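Local coordinates for PCP domain (Thermobifida fusca, PDB 7KW3), which probably carries the growing peptide or an amino acid on a phosphopantetheine arm, as the peptidyl carrier protein domain of a non-ribosomal peptide synthetase, at residues 12-17 against 65-70. Sequence-based numbering, arbitrary orientation.
Sequences ALCAVY and PVVADL
The ring of Y17 receives V67 over one face and meets P65 and L70 at its edge. V67 CG2 lies 3.5 Å from the ring centroid, 19° off the normal, a CH-pi contact shifted toward the rim, with Y17 CE2 the nearest ring atom. The P65 carbonyl oxygen lies in the ring plane and accepts a hydrogen bond from the hydroxyl, Y17 OH to P65 O being 2.7 Å. Seen from the carbonyl the donor stands well above the peptide plane, 55° out of it. Tyrosine suits this place because an apolar ring can fill the interior while its hydroxyl ties down a backbone oxygen just ahead of helix 67-73; a phenylalanine in its place would probably leave that oxygen without this donor. L70 CD2 lies at the ring's edge, near its plane, 3.6 Å from Y17 OH and also against Y17 CE1. V67, branched at CB, turns its two methyls to different partners: CG1, anti to the backbone N (chi1 171°), meets C14 SG at 3.8 Å and L13 CB at 3.9 Å, while CG2 covers the Y17 ring. C14 offers a compact, weakly polar sulfur that packs against the V67 methyl at ordinary van der Waals distance. L13 and L70 cross at about a right angle, L13 CD1 resting 3.7 Å from L70 CG, two branched, apolar side chains suited to this buried interface. The contact thus joins helix 8-21 to the start of helix 67-73 in the helical bundle of the carrier domain. F32 packs edge-to-face with Y17, helix 39-51 touches L13 and Y17 through A49 and L45, and helix 58-63 reaches L70 through H60 and V61.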
loop_
_atom_site.group_PDB
_atom_site.type_symbol
_atom_site.label_atom_id
_atom_site.label_comp_id
_atom_site.label_asym_id
_atom_site.label_seq_id
_atom_site.Cartn_x
_atom_site.Cartn_y
_atom_site.Cartn_z
ATOM N N ALA A 12 -0.308 -7.661 -2.012
ATOM C CA ALA A 12 -0.790 -6.752 -3.039
ATOM C C ALA A 12 -0.301 -5.330 -2.779
ATOM O O ALA A 12 0.163 -4.649 -3.704
ATOM C CB ALA A 12 -2.313 -6.811 -3.112
ATOM N N LEU A 13 -0.354 -4.880 -1.518
ATOM C CA LEU A 13 0.040 -3.504 -1.219
ATOM C C LEU A 13 1.551 -3.311 -1.347
ATOM O O LEU A 13 2.002 -2.253 -1.806
ATOM C CB LEU A 13 -0.453 -3.091 0.175
ATOM C CG LEU A 13 -1.961 -2.831 0.297
ATOM C CD1 LEU A 13 -2.377 -2.558 1.726
ATOM C CD2 LEU A 13 -2.371 -1.692 -0.599
ATOM N N CYS A 14 2.349 -4.310 -0.950
ATOM C CA CYS A 14 3.787 -4.248 -1.203
ATOM C C CYS A 14 4.067 -4.000 -2.678
ATOM O O CYS A 14 4.858 -3.121 -3.037
ATOM C CB CYS A 14 4.479 -5.546 -0.768
ATOM S SG CYS A 14 4.676 -5.784 0.998
ATOM N N ALA A 15 3.432 -4.783 -3.546
ATOM C CA ALA A 15 3.677 -4.644 -4.972
ATOM C C ALA A 15 3.258 -3.266 -5.460
ATOM O O ALA A 15 3.967 -2.640 -6.258
ATOM C CB ALA A 15 2.944 -5.749 -5.738
ATOM N N VAL A 16 2.122 -2.763 -4.963
ATOM C CA VAL A 16 1.622 -1.467 -5.409
ATOM C C VAL A 16 2.494 -0.331 -4.872
ATOM O O VAL A 16 2.768 0.637 -5.590
ATOM C CB VAL A 16 0.141 -1.306 -5.015
ATOM C CG1 VAL A 16 -0.327 0.124 -5.254
ATOM C CG2 VAL A 16 -0.721 -2.263 -5.822
ATOM N N TYR A 17 2.948 -0.429 -3.613
ATOM C CA TYR A 17 3.921 0.536 -3.094
ATOM C C TYR A 17 5.145 0.613 -3.993
ATOM O O TYR A 17 5.607 1.702 -4.345
ATOM C CB TYR A 17 4.391 0.158 -1.693
ATOM C CG TYR A 17 3.586 0.643 -0.518
ATOM C CD1 TYR A 17 2.198 0.597 -0.521
ATOM C CD2 TYR A 17 4.229 1.084 0.635
ATOM C CE1 TYR A 17 1.470 1.008 0.583
ATOM C CE2 TYR A 17 3.513 1.495 1.743
ATOM C CZ TYR A 17 2.135 1.450 1.716
ATOM O OH TYR A 17 1.423 1.844 2.826
ATOM N N PRO A 65 0.263 4.407 7.327
ATOM C CA PRO A 65 1.177 4.382 6.170
ATOM C C PRO A 65 2.022 3.115 6.063
ATOM O O PRO A 65 2.616 2.884 5.001
ATOM C CB PRO A 65 2.049 5.628 6.379
ATOM C CG PRO A 65 1.977 5.905 7.857
ATOM C CD PRO A 65 0.621 5.439 8.317
ATOM N N VAL A 66 2.086 2.285 7.098
ATOM C CA VAL A 66 2.830 1.033 7.020
ATOM C C VAL A 66 1.972 -0.018 6.318
ATOM O O VAL A 66 0.792 -0.185 6.649
ATOM C CB VAL A 66 3.252 0.565 8.420
ATOM C CG1 VAL A 66 3.958 -0.776 8.336
ATOM C CG2 VAL A 66 4.163 1.608 9.068
ATOM N N VAL A 67 2.582 -0.734 5.360
ATOM C CA VAL A 67 1.878 -1.727 4.536
ATOM C C VAL A 67 1.003 -2.634 5.402
ATOM O O VAL A 67 -0.203 -2.770 5.167
ATOM C CB VAL A 67 2.882 -2.558 3.709
ATOM C CG1 VAL A 67 2.188 -3.733 3.023
ATOM C CG2 VAL A 67 3.605 -1.698 2.665
ATOM N N ALA A 68 1.601 -3.265 6.415
ATOM C CA ALA A 68 0.855 -4.234 7.214
ATOM C C ALA A 68 -0.340 -3.581 7.898
ATOM O O ALA A 68 -1.409 -4.193 8.013
ATOM C CB ALA A 68 1.775 -4.899 8.248
ATOM N N ASP A 69 -0.178 -2.345 8.374
ATOM C CA ASP A 69 -1.298 -1.647 8.993
ATOM C C ASP A 69 -2.368 -1.293 7.965
ATOM O O ASP A 69 -3.568 -1.398 8.244
ATOM C CB ASP A 69 -0.789 -0.396 9.699
ATOM C CG ASP A 69 0.144 -0.727 10.842
ATOM O OD1 ASP A 69 -0.071 -1.785 11.477
ATOM O OD2 ASP A 69 1.091 0.056 11.090
ATOM N N LEU A 70 -1.946 -0.874 6.768
ATOM C CA LEU A 70 -2.899 -0.524 5.726
ATOM C C LEU A 70 -3.670 -1.756 5.261
ATOM O O LEU A 70 -4.883 -1.685 5.021
ATOM C CB LEU A 70 -2.158 0.152 4.566
ATOM C CG LEU A 70 -3.008 0.683 3.413
ATOM C CD1 LEU A 70 -4.030 1.698 3.934
ATOM C CD2 LEU A 70 -2.117 1.309 2.346
#